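Local coordinates for Sel1 repeat family protein (Pseudomonas aeruginosa, PDB 6LCH) that probably acts as an immunity protein of the type VI secretion system, binding the phospholipase effector PldB and so protecting the cell that makes it, at residues Val11-His16 and Leu130-Ala135; Lys83-Tyr88 and Tyr101-Met106; Met219-Asp224 and Pro254-Pro259. All coordinates share one frame; numbering follows the deposited sequence.

Contact 1 (Val11-His16 and Leu130-Ala135); sequences VNEKDH and LGNPPA
E13 and N132 run side by side and point the same way, their carboxylate and amide planes 43° apart. With CG anti to the backbone N (chi1 -162°) and the chain extended beyond it, E13 lies along the turn between two helices and meets N132 at its tip: ND2 of N132 donates to OE2 of E13 at 2.4 Å, a very short, moderately straight bond that reaches OE2 nearly along its C-O axis, with OE2 close to the amide plane of N132. Three hydrogen bonds hold the amide, two from ND2 and one to OD1. ND2 also bonds Q98 OE1 in helix 97-107, while OD1 of N132 accepts from A135 N at 2.8 Å, the donor standing above the carbonyl plane. That bond makes N132 the N-cap of helix 133-146, so the glutamate meets the same side chain that caps the helix. Beside N132, CD of P133 packs against CD of E13 at 3.4 Å, the two side chains crossing at about a right angle.

The preceding helix, 123-129, ends in a Schellman motif with G131, at positive phi, as its C-prime residue; a tight turn joins the two helices, consistent with the alpha-helical Sel1 repeat architecture of the protein, and the N-terminal loop lies over it. V11 O lies 3.3 Å from G131 CA in a CA-H···O contact, backbone meeting backbone. CG2 of V11, in the crowded position between backbone N and carbonyl carbon, presses on C of L130 at 3.5 Å.

At the far end the H16 ring turns its edge to L130, CD2 of H16 lying 3.1 Å from L130 O, a buried carbonyl without a hydrogen-bond partner in the model. The L130 side chain crosses that of H16 obliquely. Q163 ties both sides, accepting from E13 N and donating to G131 O.

Contact 2 (Lys83-Tyr88 and Tyr101-Met106); sequences KALDLY and YDMGAM
The ring of Y88 rests with one face on the CB of an aspartate rather than on a hydrophobic side chain. CB of D102 stands 3.5 Å from the centroid of the Y88 ring and only 20° off its normal, a CH-pi contact displaced toward the CE1 side of the rim. A84 O, one turn earlier in the same helix, lies over the rim of the opposite face. Ring and carboxylate planes are 36° apart, and the carboxylate leads past the ring to partners beyond the pair: OD1 bonds H63 ND1 and OD2 bonds Q98 NE2.

Two methionines, each bent at chi2 and chi3, pack beside the tyrosine. M106 comes to the ring edge, its CG 3.2 Å from CE2 of Y88, and its sulfur lies in the ring plane, a Met-aromatic contact with SD 5.3 Å from the centroid of the Y88 ring. Its CE then folds back onto CB of A84 at 3.6 Å. CD2 of L85 presses on CB of M106 at 3.5 Å, tighter than usual van der Waals contact. M103 also reaches L85 with its sulfur and brings its CE to 3.6 Å from CB of Y88.

Helices 81-93 and 97-107 are successive and roughly antiparallel, the axes of the short segments approaching to 9.6 Å at 147°, consistent with the stacked antiparallel helices of Sel1 and TPR-like folds. No hydrogen bond crosses between the segments: cohesion comes from methyl, sulfur and ring contacts, and the buried aspartate contributes its methylene while its carboxylate oxygens are satisfied by H63 and Q98, probably stabilising the charge.

Contact 3 (Met219-Asp224 and Pro254-Pro259); sequences MWYAPD and PLPPHP
H258 drives its imidazole tightly into the bend at M219-Y221. With CG anti to the backbone N (chi1 -168°), the ring points its NE2 straight at M219 O: the bond is very short at 2.4 Å, N-H···O angle 161°, with the oxygen in the imidazole plane and the approach nearly along the C=O axis. The same imidazole turns its CD2 edge onto the face of Y221, CD2 standing over the ring centre and 3.3 Å from CE1 of Y221. The planes are at 89° and the centroids 4.5 Å apart, a T-shaped pair. ND1 accepts from the backbone N of T260 and Q261, so both ring nitrogens are engaged and the rotation of the imidazole is fixed; this suits a neutral ring carrying its proton on NE2.

The other side is looser and wet. One water accepts from Y221 OH at 2.7 Å and donates to P256 O; another links A222 N to P257 O. P256 CG and Y221 CD2 only graze at 4.5 Å. P259 sets its CD against W220 O, while the exposed W220 indole leads away from the contact.

Y221 also packs on L187 of helix 183-195 and on V208 of helix 199-208. The arrangement is the pairing of two irregular segments, one proline-rich and extended, by which the C-terminal tail lies against the end of an alpha-helical repeat array.

In the fold
Contact 2 is the buried one, helix against helix, relying on apolar, sulfur and ring packing without a crossing hydrogen bond. Contacts 1 and 3 are partly buried: contact 1 lays an irregular N-terminal loop on an inter-helix turn and the start of helix 133-146, and contact 3 pairs two irregular segments. Each has one very short hydrogen bond, side chain to side chain in contact 1, imidazole to backbone carbonyl in contact 3, where water also takes part. Contacts 1 and 2 adjoin, because Y101 of helix 97-107 packs on N132, P134 and A135; Q98 also bonds both D102 and N132. Contact 3 lies across the chain's centre from contact 2, about 43 Å between centres.

Contact 1 (Val11-His16 and Leu130-Ala135)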
ATOM      1  N   VAL A  11      -3.955  14.479  -6.944  1.00  9.16           N
ATOM      2  CA  VAL A  11      -2.947  14.523  -7.994  1.00  9.46           C
ATOM      3  C   VAL A  11      -2.251  13.172  -8.078  1.00 11.38           C
ATOM      4  O   VAL A  11      -2.106  12.457  -7.082  1.00  8.42           O
ATOM      5  CB  VAL A  11      -1.921  15.657  -7.762  1.00 14.38           C
ATOM      6  CG1 VAL A  11      -2.621  17.010  -7.740  1.00 13.20           C
ATOM      7  CG2 VAL A  11      -1.149  15.435  -6.473  1.00 10.43           C
ATOM      8  N   ASN A  12      -1.826  12.822  -9.285  1.00 14.52           N
ATOM      9  CA  ASN A  12      -1.124  11.563  -9.488  1.00 15.50           C
ATOM     10  C   ASN A  12       0.296  11.669  -8.947  1.00 13.11           C
ATOM     11  O   ASN A  12       1.041  12.588  -9.306  1.00 17.69           O
ATOM     12  CB  ASN A  12      -1.111  11.198 -10.969  1.00 15.84           C
ATOM     13  CG  ASN A  12      -1.114   9.705 -11.196  1.00 20.94           C
ATOM     14  OD1 ASN A  12      -0.173   9.010 -10.816  1.00 20.92           O
ATOM     15  ND2 ASN A  12      -2.180   9.199 -11.805  1.00 27.17           N
ATOM     16  N   GLU A  13       0.672  10.728  -8.079  1.00 10.70           N
ATOM     17  CA  GLU A  13       2.039  10.697  -7.572  1.00 12.13           C
ATOM     18  C   GLU A  13       3.048  10.515  -8.698  1.00 13.91           C
ATOM     19  O   GLU A  13       4.212  10.900  -8.553  1.00 12.82           O
ATOM     20  CB  GLU A  13       2.194   9.583  -6.539  1.00  8.87           C
ATOM     21  CG  GLU A  13       3.422   9.726  -5.660  1.00  9.24           C
ATOM     22  CD  GLU A  13       3.741   8.463  -4.894  1.00  8.06           C
ATOM     23  OE1 GLU A  13       3.772   7.383  -5.515  1.00  9.36           O
ATOM     24  OE2 GLU A  13       3.961   8.548  -3.670  1.00  9.34           O
ATOM     25  N   LYS A  14       2.622   9.932  -9.823  1.00 17.35           N
ATOM     26  CA  LYS A  14       3.447   9.776 -11.024  1.00 19.00           C
ATOM     27  C   LYS A  14       3.650  11.093 -11.788  1.00 22.85           C
ATOM     28  O   LYS A  14       4.184  11.068 -12.905  1.00 28.20           O
ATOM     29  CB  LYS A  14       2.832   8.726 -11.950  1.00 20.54           C
ATOM     30  CG  LYS A  14       2.863   7.316 -11.389  1.00 22.12           C
ATOM     31  CD  LYS A  14       1.732   6.473 -11.957  1.00 29.39           C
ATOM     32  CE  LYS A  14       0.813   5.954 -10.861  1.00 23.44           C
ATOM     33  NZ  LYS A  14      -0.510   5.532 -11.403  1.00 22.15           N
ATOM     34  N   ASP A  15       3.270  12.227 -11.195  1.00 20.03           N
ATOM     35  CA  ASP A  15       3.483  13.541 -11.788  1.00 21.22           C
ATOM     36  C   ASP A  15       4.651  14.304 -11.175  1.00 24.30           C
ATOM     37  O   ASP A  15       5.208  15.183 -11.840  1.00 28.20           O
ATOM     38  CB  ASP A  15       2.219  14.402 -11.654  1.00 21.91           C
ATOM     39  CG  ASP A  15       1.106  13.958 -12.579  1.00 23.50           C
ATOM     40  OD1 ASP A  15       1.239  12.888 -13.206  1.00 28.25           O
ATOM     41  OD2 ASP A  15       0.096  14.687 -12.678  1.00 27.56           O
ATOM     42  N   HIS A  16       5.025  13.999  -9.930  1.00 22.09           N
ATOM     43  CA  HIS A  16       6.096  14.720  -9.249  1.00 17.90           C
ATOM     44  C   HIS A  16       7.230  13.778  -8.854  1.00 21.93           C
ATOM     45  O   HIS A  16       7.684  13.792  -7.703  1.00 18.45           O
ATOM     46  CB  HIS A  16       5.559  15.434  -8.008  1.00 21.21           C
ATOM     47  CG  HIS A  16       4.104  15.778  -8.085  1.00 25.33           C
ATOM     48  ND1 HIS A  16       3.564  16.507  -9.123  1.00 30.19           N
ATOM     49  CD2 HIS A  16       3.077  15.493  -7.250  1.00 22.74           C
ATOM     50  CE1 HIS A  16       2.266  16.659  -8.921  1.00 26.51           C
ATOM     51  NE2 HIS A  16       1.946  16.053  -7.791  1.00 24.77           N
ATOM     52  N   LEU A 130       1.361  15.783  -2.565  1.00  6.25           N
ATOM     53  CA  LEU A 130       1.943  15.346  -3.821  1.00  7.27           C
ATOM     54  C   LEU A 130       1.291  14.074  -4.336  1.00  7.67           C
ATOM     55  O   LEU A 130       1.801  13.463  -5.279  1.00  9.34           O
ATOM     56  CB  LEU A 130       3.450  15.156  -3.647  1.00  6.47           C
ATOM     57  CG  LEU A 130       4.149  16.456  -3.230  1.00  6.95           C
ATOM     58  CD1 LEU A 130       5.587  16.222  -2.779  1.00  5.02           C
ATOM     59  CD2 LEU A 130       4.094  17.457  -4.371  1.00  6.47           C
ATOM     60  N   GLY A 131       0.181  13.655  -3.730  1.00  7.61           N
ATOM     61  CA  GLY A 131      -0.542  12.493  -4.197  1.00  6.77           C
ATOM     62  C   GLY A 131       0.018  11.163  -3.752  1.00  6.46           C
ATOM     63  O   GLY A 131      -0.270  10.146  -4.385  1.00  7.60           O
ATOM     64  N   ASN A 132       0.799  11.137  -2.684  1.00  4.71           N
ATOM     65  CA  ASN A 132       1.388   9.891  -2.204  1.00  4.74           C
ATOM     66  C   ASN A 132       0.302   8.944  -1.711  1.00  4.68           C
ATOM     67  O   ASN A 132      -0.435   9.294  -0.781  1.00  2.79           O
ATOM     68  CB  ASN A 132       2.385  10.185  -1.092  1.00  4.25           C
ATOM     69  CG  ASN A 132       2.991   8.930  -0.514  1.00  5.74           C
ATOM     70  OD1 ASN A 132       2.684   8.547   0.613  1.00  2.55           O
ATOM     71  ND2 ASN A 132       3.853   8.279  -1.287  1.00  2.32           N
ATOM     72  N   PRO A 133       0.156   7.759  -2.299  1.00  4.65           N
ATOM     73  CA  PRO A 133      -0.947   6.858  -1.911  1.00  4.31           C
ATOM     74  C   PRO A 133      -0.850   6.391  -0.466  1.00  4.26           C
ATOM     75  O   PRO A 133      -1.882   6.331   0.220  1.00  3.97           O
ATOM     76  CB  PRO A 133      -0.811   5.689  -2.901  1.00  6.35           C
ATOM     77  CG  PRO A 133      -0.153   6.302  -4.102  1.00  5.49           C
ATOM     78  CD  PRO A 133       0.807   7.323  -3.548  1.00  5.83           C
ATOM     79  N   PRO A 134       0.338   6.028   0.050  1.00  3.83           N
ATOM     80  CA  PRO A 134       0.397   5.692   1.484  1.00  5.90           C
ATOM     81  C   PRO A 134      -0.019   6.832   2.395  1.00  4.95           C
ATOM     82  O   PRO A 134      -0.756   6.609   3.366  1.00  3.97           O
ATOM     83  CB  PRO A 134       1.867   5.305   1.691  1.00  6.06           C
ATOM     84  CG  PRO A 134       2.288   4.783   0.368  1.00  5.36           C
ATOM     85  CD  PRO A 134       1.612   5.681  -0.616  1.00  4.83           C
ATOM     86  N   ALA A 135       0.421   8.059   2.106  1.00  6.04           N
ATOM     87  CA  ALA A 135       0.080   9.172   2.984  1.00  5.23           C
ATOM     88  C   ALA A 135      -1.412   9.474   2.947  1.00  1.15           C
ATOM     89  O   ALA A 135      -2.017   9.761   3.988  1.00  5.48           O
ATOM     90  CB  ALA A 135       0.894  10.407   2.604  1.00  4.47           C
TER

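Contact 2 (Lys83-Tyr88 and Tyr101-Met106)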
ATOM      1  N   LYS A  83      21.212   5.924   8.986  1.00 11.86           N
ATOM      2  CA  LYS A  83      21.283   5.573   7.572  1.00 10.63           C
ATOM      3  C   LYS A  83      19.913   5.663   6.915  1.00  9.58           C
ATOM      4  O   LYS A  83      19.797   6.082   5.756  1.00 11.90           O
ATOM      5  CB  LYS A  83      21.867   4.175   7.404  1.00 11.48           C
ATOM      6  CG  LYS A  83      23.361   4.171   7.192  1.00 12.95           C
ATOM      7  CD  LYS A  83      23.830   2.812   6.729  1.00 13.40           C
ATOM      8  CE  LYS A  83      25.123   2.431   7.409  1.00 17.19           C
ATOM      9  NZ  LYS A  83      25.246   0.952   7.569  1.00 20.55           N
ATOM     10  N   ALA A  84      18.860   5.292   7.647  1.00  8.85           N
ATOM     11  CA  ALA A  84      17.511   5.421   7.111  1.00  7.72           C
ATOM     12  C   ALA A  84      17.111   6.885   6.976  1.00  7.30           C
ATOM     13  O   ALA A  84      16.539   7.281   5.954  1.00  6.13           O
ATOM     14  CB  ALA A  84      16.518   4.673   7.997  1.00  8.06           C
ATOM     15  N   LEU A  85      17.409   7.701   7.996  1.00  6.92           N
ATOM     16  CA  LEU A  85      17.076   9.122   7.939  1.00 10.70           C
ATOM     17  C   LEU A  85      17.772   9.804   6.772  1.00  8.52           C
ATOM     18  O   LEU A  85      17.157  10.600   6.052  1.00  8.46           O
ATOM     19  CB  LEU A  85      17.464   9.815   9.248  1.00 10.13           C
ATOM     20  CG  LEU A  85      16.789   9.400  10.557  1.00 13.82           C
ATOM     21  CD1 LEU A  85      17.426  10.133  11.731  1.00 16.70           C
ATOM     22  CD2 LEU A  85      15.304   9.678  10.505  1.00 12.31           C
ATOM     23  N   ASP A  86      19.059   9.510   6.575  1.00  9.01           N
ATOM     24  CA  ASP A  86      19.803  10.142   5.489  1.00 10.06           C
ATOM     25  C   ASP A  86      19.245   9.742   4.133  1.00  8.06           C
ATOM     26  O   ASP A  86      19.201  10.560   3.209  1.00 11.51           O
ATOM     27  CB  ASP A  86      21.286   9.787   5.593  1.00 11.51           C
ATOM     28  CG  ASP A  86      21.896  10.230   6.907  1.00 16.84           C
ATOM     29  OD1 ASP A  86      23.007   9.760   7.236  1.00 18.12           O
ATOM     30  OD2 ASP A  86      21.260  11.045   7.615  1.00 10.27           O
ATOM     31  N   LEU A  87      18.807   8.489   3.995  1.00  8.26           N
ATOM     32  CA  LEU A  87      18.152   8.074   2.761  1.00  6.97           C
ATOM     33  C   LEU A  87      16.811   8.773   2.588  1.00  7.20           C
ATOM     34  O   LEU A  87      16.445   9.154   1.470  1.00  6.25           O
ATOM     35  CB  LEU A  87      17.970   6.558   2.747  1.00  6.49           C
ATOM     36  CG  LEU A  87      19.206   5.742   2.363  1.00  6.99           C
ATOM     37  CD1 LEU A  87      19.082   4.312   2.873  1.00  5.61           C
ATOM     38  CD2 LEU A  87      19.427   5.755   0.855  1.00  5.50           C
ATOM     39  N   TYR A  88      16.061   8.946   3.683  1.00  6.65           N
ATOM     40  CA  TYR A  88      14.793   9.662   3.612  1.00  6.86           C
ATOM     41  C   TYR A  88      14.997  11.131   3.239  1.00  7.05           C
ATOM     42  O   TYR A  88      14.177  11.703   2.513  1.00  7.67           O
ATOM     43  CB  TYR A  88      14.041   9.525   4.942  1.00  5.92           C
ATOM     44  CG  TYR A  88      13.583   8.103   5.247  1.00  6.88           C
ATOM     45  CD1 TYR A  88      13.353   7.208   4.230  1.00  5.83           C
ATOM     46  CD2 TYR A  88      13.389   7.660   6.541  1.00  7.58           C
ATOM     47  CE1 TYR A  88      12.928   5.912   4.469  1.00  4.41           C
ATOM     48  CE2 TYR A  88      12.973   6.354   6.791  1.00  6.28           C
ATOM     49  CZ  TYR A  88      12.742   5.491   5.752  1.00  4.68           C
ATOM     50  OH  TYR A  88      12.328   4.203   6.000  1.00  6.88           O
ATOM     51  N   TYR A 101       6.428  10.853   3.393  1.00  3.96           N
ATOM     52  CA  TYR A 101       5.737   9.832   4.176  1.00  4.75           C
ATOM     53  C   TYR A 101       6.713   9.034   5.031  1.00  4.00           C
ATOM     54  O   TYR A 101       6.430   8.737   6.197  1.00  0.54           O
ATOM     55  CB  TYR A 101       4.963   8.897   3.243  1.00  4.36           C
ATOM     56  CG  TYR A 101       4.272   7.737   3.936  1.00  5.23           C
ATOM     57  CD1 TYR A 101       4.888   6.494   4.047  1.00  5.77           C
ATOM     58  CD2 TYR A 101       2.995   7.882   4.460  1.00  5.24           C
ATOM     59  CE1 TYR A 101       4.255   5.436   4.670  1.00  7.42           C
ATOM     60  CE2 TYR A 101       2.354   6.829   5.086  1.00  5.50           C
ATOM     61  CZ  TYR A 101       2.986   5.611   5.190  1.00  9.21           C
ATOM     62  OH  TYR A 101       2.342   4.564   5.810  1.00  5.84           O
ATOM     63  N   ASP A 102       7.864   8.673   4.465  1.00  3.32           N
ATOM     64  CA  ASP A 102       8.807   7.838   5.201  1.00  5.06           C
ATOM     65  C   ASP A 102       9.446   8.606   6.350  1.00  4.65           C
ATOM     66  O   ASP A 102       9.698   8.037   7.417  1.00  6.44           O
ATOM     67  CB  ASP A 102       9.887   7.297   4.263  1.00  3.66           C
ATOM     68  CG  ASP A 102       9.337   6.375   3.190  1.00  5.59           C
ATOM     69  OD1 ASP A 102       9.906   6.367   2.077  1.00  6.31           O
ATOM     70  OD2 ASP A 102       8.348   5.655   3.447  1.00  4.37           O
ATOM     71  N   MET A 103       9.729   9.896   6.149  1.00  6.16           N
ATOM     72  CA  MET A 103      10.388  10.671   7.194  1.00  5.31           C
ATOM     73  C   MET A 103       9.462  10.908   8.380  1.00  6.43           C
ATOM     74  O   MET A 103       9.902  10.874   9.534  1.00  8.58           O
ATOM     75  CB  MET A 103      10.882  12.002   6.633  1.00  5.86           C
ATOM     76  CG  MET A 103      11.705  12.798   7.619  1.00  6.01           C
ATOM     77  SD  MET A 103      13.348  12.116   7.854  1.00 11.97           S
ATOM     78  CE  MET A 103      14.194  12.828   6.442  1.00  6.48           C
ATOM     79  N   GLY A 104       8.178  11.159   8.116  1.00  6.04           N
ATOM     80  CA  GLY A 104       7.235  11.372   9.204  1.00  7.79           C
ATOM     81  C   GLY A 104       7.083  10.161  10.102  1.00  9.06           C
ATOM     82  O   GLY A 104       6.833  10.301  11.301  1.00 10.34           O
ATOM     83  N   ALA A 105       7.227   8.960   9.539  1.00  5.76           N
ATOM     84  CA  ALA A 105       7.244   7.747  10.346  1.00  9.83           C
ATOM     85  C   ALA A 105       8.538   7.594  11.132  1.00 10.09           C
ATOM     86  O   ALA A 105       8.605   6.748  12.029  1.00 11.49           O
ATOM     87  CB  ALA A 105       7.031   6.520   9.458  1.00  9.26           C
ATOM     88  N   MET A 106       9.558   8.390  10.821  1.00 11.15           N
ATOM     89  CA  MET A 106      10.832   8.323  11.529  1.00 11.62           C
ATOM     90  C   MET A 106      10.884   9.293  12.701  1.00 12.21           C
ATOM     91  O   MET A 106      11.020   8.878  13.857  1.00 11.79           O
ATOM     92  CB  MET A 106      11.977   8.624  10.567  1.00 12.43           C
ATOM     93  CG  MET A 106      12.360   7.458   9.738  1.00 13.30           C
ATOM     94  SD  MET A 106      12.792   6.017  10.721  1.00 22.69           S
ATOM     95  CE  MET A 106      14.574   6.119  10.711  1.00 13.74           C
TER

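Contact 3 (Met219-Asp224 and Pro254-Pro259)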
ATOM      1  N   MET A 219     -19.399 -12.149   6.132  1.00 11.21           N
ATOM      2  CA  MET A 219     -20.514 -11.294   5.731  1.00 11.91           C
ATOM      3  C   MET A 219     -21.715 -12.109   5.259  1.00 11.32           C
ATOM      4  O   MET A 219     -22.519 -11.631   4.450  1.00 11.95           O
ATOM      5  CB  MET A 219     -20.081 -10.287   4.657  1.00  8.14           C
ATOM      6  CG  MET A 219     -18.746  -9.615   4.970  1.00 11.50           C
ATOM      7  SD  MET A 219     -18.365  -8.172   3.959  1.00 10.39           S
ATOM      8  CE  MET A 219     -17.441  -8.859   2.596  1.00  9.53           C
ATOM      9  N   TRP A 220     -21.832 -13.343   5.755  1.00 12.06           N
ATOM     10  CA  TRP A 220     -22.934 -14.248   5.432  1.00  9.90           C
ATOM     11  C   TRP A 220     -22.970 -14.597   3.948  1.00 12.76           C
ATOM     12  O   TRP A 220     -24.028 -14.896   3.394  1.00 13.74           O
ATOM     13  CB  TRP A 220     -24.275 -13.674   5.899  1.00 12.99           C
ATOM     14  CG  TRP A 220     -24.360 -13.639   7.386  1.00 14.22           C
ATOM     15  CD1 TRP A 220     -24.647 -14.687   8.213  1.00 14.54           C
ATOM     16  CD2 TRP A 220     -24.117 -12.513   8.233  1.00 14.82           C
ATOM     17  NE1 TRP A 220     -24.616 -14.276   9.526  1.00 16.01           N
ATOM     18  CE2 TRP A 220     -24.291 -12.945   9.564  1.00 12.49           C
ATOM     19  CE3 TRP A 220     -23.780 -11.176   7.996  1.00 16.57           C
ATOM     20  CZ2 TRP A 220     -24.138 -12.090  10.653  1.00 16.42           C
ATOM     21  CZ3 TRP A 220     -23.629 -10.327   9.079  1.00 15.81           C
ATOM     22  CH2 TRP A 220     -23.807 -10.787  10.390  1.00 18.39           C
ATOM     23  N   TYR A 221     -21.811 -14.562   3.295  1.00 10.29           N
ATOM     24  CA  TYR A 221     -21.702 -15.084   1.943  1.00 11.66           C
ATOM     25  C   TYR A 221     -21.598 -16.603   1.984  1.00 11.62           C
ATOM     26  O   TYR A 221     -21.002 -17.184   2.896  1.00 10.21           O
ATOM     27  CB  TYR A 221     -20.488 -14.491   1.230  1.00 11.79           C
ATOM     28  CG  TYR A 221     -20.787 -13.173   0.556  1.00 12.60           C
ATOM     29  CD1 TYR A 221     -20.541 -11.970   1.207  1.00  9.71           C
ATOM     30  CD2 TYR A 221     -21.331 -13.133  -0.718  1.00 12.65           C
ATOM     31  CE1 TYR A 221     -20.819 -10.769   0.602  1.00 10.44           C
ATOM     32  CE2 TYR A 221     -21.613 -11.935  -1.332  1.00 13.44           C
ATOM     33  CZ  TYR A 221     -21.358 -10.756  -0.665  1.00 13.95           C
ATOM     34  OH  TYR A 221     -21.636  -9.563  -1.274  1.00 12.48           O
ATOM     35  N   ALA A 222     -22.204 -17.250   1.000  1.00 11.09           N
ATOM     36  CA  ALA A 222     -22.135 -18.697   0.957  1.00 12.03           C
ATOM     37  C   ALA A 222     -20.708 -19.135   0.635  1.00 13.48           C
ATOM     38  O   ALA A 222     -20.052 -18.532  -0.221  1.00 14.31           O
ATOM     39  CB  ALA A 222     -23.107 -19.260  -0.075  1.00 13.69           C
ATOM     40  N   PRO A 223     -20.187 -20.144   1.333  1.00 11.77           N
ATOM     41  CA  PRO A 223     -18.874 -20.688   0.980  1.00 12.40           C
ATOM     42  C   PRO A 223     -18.824 -21.110  -0.482  1.00 13.47           C
ATOM     43  O   PRO A 223     -19.836 -21.476  -1.085  1.00  9.20           O
ATOM     44  CB  PRO A 223     -18.727 -21.895   1.912  1.00 15.09           C
ATOM     45  CG  PRO A 223     -19.573 -21.558   3.103  1.00 16.12           C
ATOM     46  CD  PRO A 223     -20.686 -20.659   2.621  1.00 12.12           C
ATOM     47  N   ASP A 224     -17.622 -21.051  -1.051  1.00 13.41           N
ATOM     48  CA  ASP A 224     -17.424 -21.326  -2.472  1.00 14.76           C
ATOM     49  C   ASP A 224     -16.041 -21.939  -2.619  1.00 17.23           C
ATOM     50  O   ASP A 224     -15.036 -21.273  -2.350  1.00 16.22           O
ATOM     51  CB  ASP A 224     -17.569 -20.049  -3.299  1.00 15.59           C
ATOM     52  CG  ASP A 224     -17.710 -20.319  -4.791  1.00 17.89           C
ATOM     53  OD1 ASP A 224     -17.094 -21.284  -5.294  1.00 18.24           O
ATOM     54  OD2 ASP A 224     -18.437 -19.556  -5.465  1.00 16.10           O
ATOM     55  N   PRO A 254     -16.645 -12.864 -11.649  1.00 22.12           N
ATOM     56  CA  PRO A 254     -17.634 -11.917 -11.112  1.00 20.81           C
ATOM     57  C   PRO A 254     -18.136 -12.380  -9.752  1.00 20.91           C
ATOM     58  O   PRO A 254     -18.325 -13.572  -9.509  1.00 14.14           O
ATOM     59  CB  PRO A 254     -18.748 -11.927 -12.169  1.00 21.04           C
ATOM     60  CG  PRO A 254     -18.507 -13.154 -12.993  1.00 25.17           C
ATOM     61  CD  PRO A 254     -17.029 -13.382 -12.968  1.00 19.31           C
ATOM     62  N   LEU A 255     -18.333 -11.419  -8.854  1.00 20.54           N
ATOM     63  CA  LEU A 255     -18.642 -11.752  -7.473  1.00 20.33           C
ATOM     64  C   LEU A 255     -20.058 -12.316  -7.362  1.00 18.36           C
ATOM     65  O   LEU A 255     -20.976 -11.830  -8.030  1.00 18.19           O
ATOM     66  CB  LEU A 255     -18.492 -10.524  -6.579  1.00 18.15           C
ATOM     67  CG  LEU A 255     -17.051 -10.035  -6.429  1.00 16.30           C
ATOM     68  CD1 LEU A 255     -17.017  -8.615  -5.894  1.00 16.09           C
ATOM     69  CD2 LEU A 255     -16.257 -10.976  -5.533  1.00 13.68           C
ATOM     70  N   PRO A 256     -20.264 -13.332  -6.530  1.00 17.94           N
ATOM     71  CA  PRO A 256     -21.596 -13.922  -6.387  1.00 16.07           C
ATOM     72  C   PRO A 256     -22.558 -12.939  -5.749  1.00 18.50           C
ATOM     73  O   PRO A 256     -22.135 -11.974  -5.093  1.00 15.68           O
ATOM     74  CB  PRO A 256     -21.350 -15.128  -5.470  1.00 16.02           C
ATOM     75  CG  PRO A 256     -20.137 -14.759  -4.694  1.00 17.77           C
ATOM     76  CD  PRO A 256     -19.276 -13.976  -5.649  1.00 15.49           C
ATOM     77  N   PRO A 257     -23.860 -13.143  -5.919  1.00 20.25           N
ATOM     78  CA  PRO A 257     -24.828 -12.361  -5.150  1.00 24.53           C
ATOM     79  C   PRO A 257     -24.788 -12.754  -3.682  1.00 20.34           C
ATOM     80  O   PRO A 257     -24.234 -13.788  -3.298  1.00 20.53           O
ATOM     81  CB  PRO A 257     -26.170 -12.725  -5.790  1.00 26.72           C
ATOM     82  CG  PRO A 257     -25.949 -14.085  -6.355  1.00 24.34           C
ATOM     83  CD  PRO A 257     -24.516 -14.106  -6.820  1.00 25.40           C
ATOM     84  N   HIS A 258     -25.371 -11.898  -2.859  1.00 21.63           N
ATOM     85  CA  HIS A 258     -25.493 -12.127  -1.425  1.00 24.05           C
ATOM     86  C   HIS A 258     -26.900 -12.601  -1.104  1.00 27.03           C
ATOM     87  O   HIS A 258     -27.865 -12.052  -1.654  1.00 30.76           O
ATOM     88  CB  HIS A 258     -25.185 -10.849  -0.650  1.00 23.06           C
ATOM     89  CG  HIS A 258     -25.009 -11.056   0.823  1.00 22.90           C
ATOM     90  ND1 HIS A 258     -26.072 -11.108   1.699  1.00 31.03           N
ATOM     91  CD2 HIS A 258     -23.895 -11.217   1.575  1.00 18.65           C
ATOM     92  CE1 HIS A 258     -25.620 -11.295   2.925  1.00 26.10           C
ATOM     93  NE2 HIS A 258     -24.302 -11.364   2.878  1.00 16.54           N
ATOM     94  N   PRO A 259     -27.059 -13.609  -0.241  1.00 28.57           N
ATOM     95  CA  PRO A 259     -28.411 -14.114   0.059  1.00 34.54           C
ATOM     96  C   PRO A 259     -29.363 -13.054   0.591  1.00 38.57           C
ATOM     97  O   PRO A 259     -30.579 -13.183   0.402  1.00 46.70           O
ATOM     98  CB  PRO A 259     -28.149 -15.209   1.103  1.00 35.00           C
ATOM     99  CG  PRO A 259     -26.754 -15.658   0.829  1.00 32.56           C
ATOM    100  CD  PRO A 259     -26.010 -14.424   0.396  1.00 26.98           C
TER
HETATM  101  O   HOH W   1     -22.524  -9.406  -3.854  1.00 17.69           O
HETATM  102  O   HOH W   2     -23.366 -16.512  -1.716  1.00 20.78           O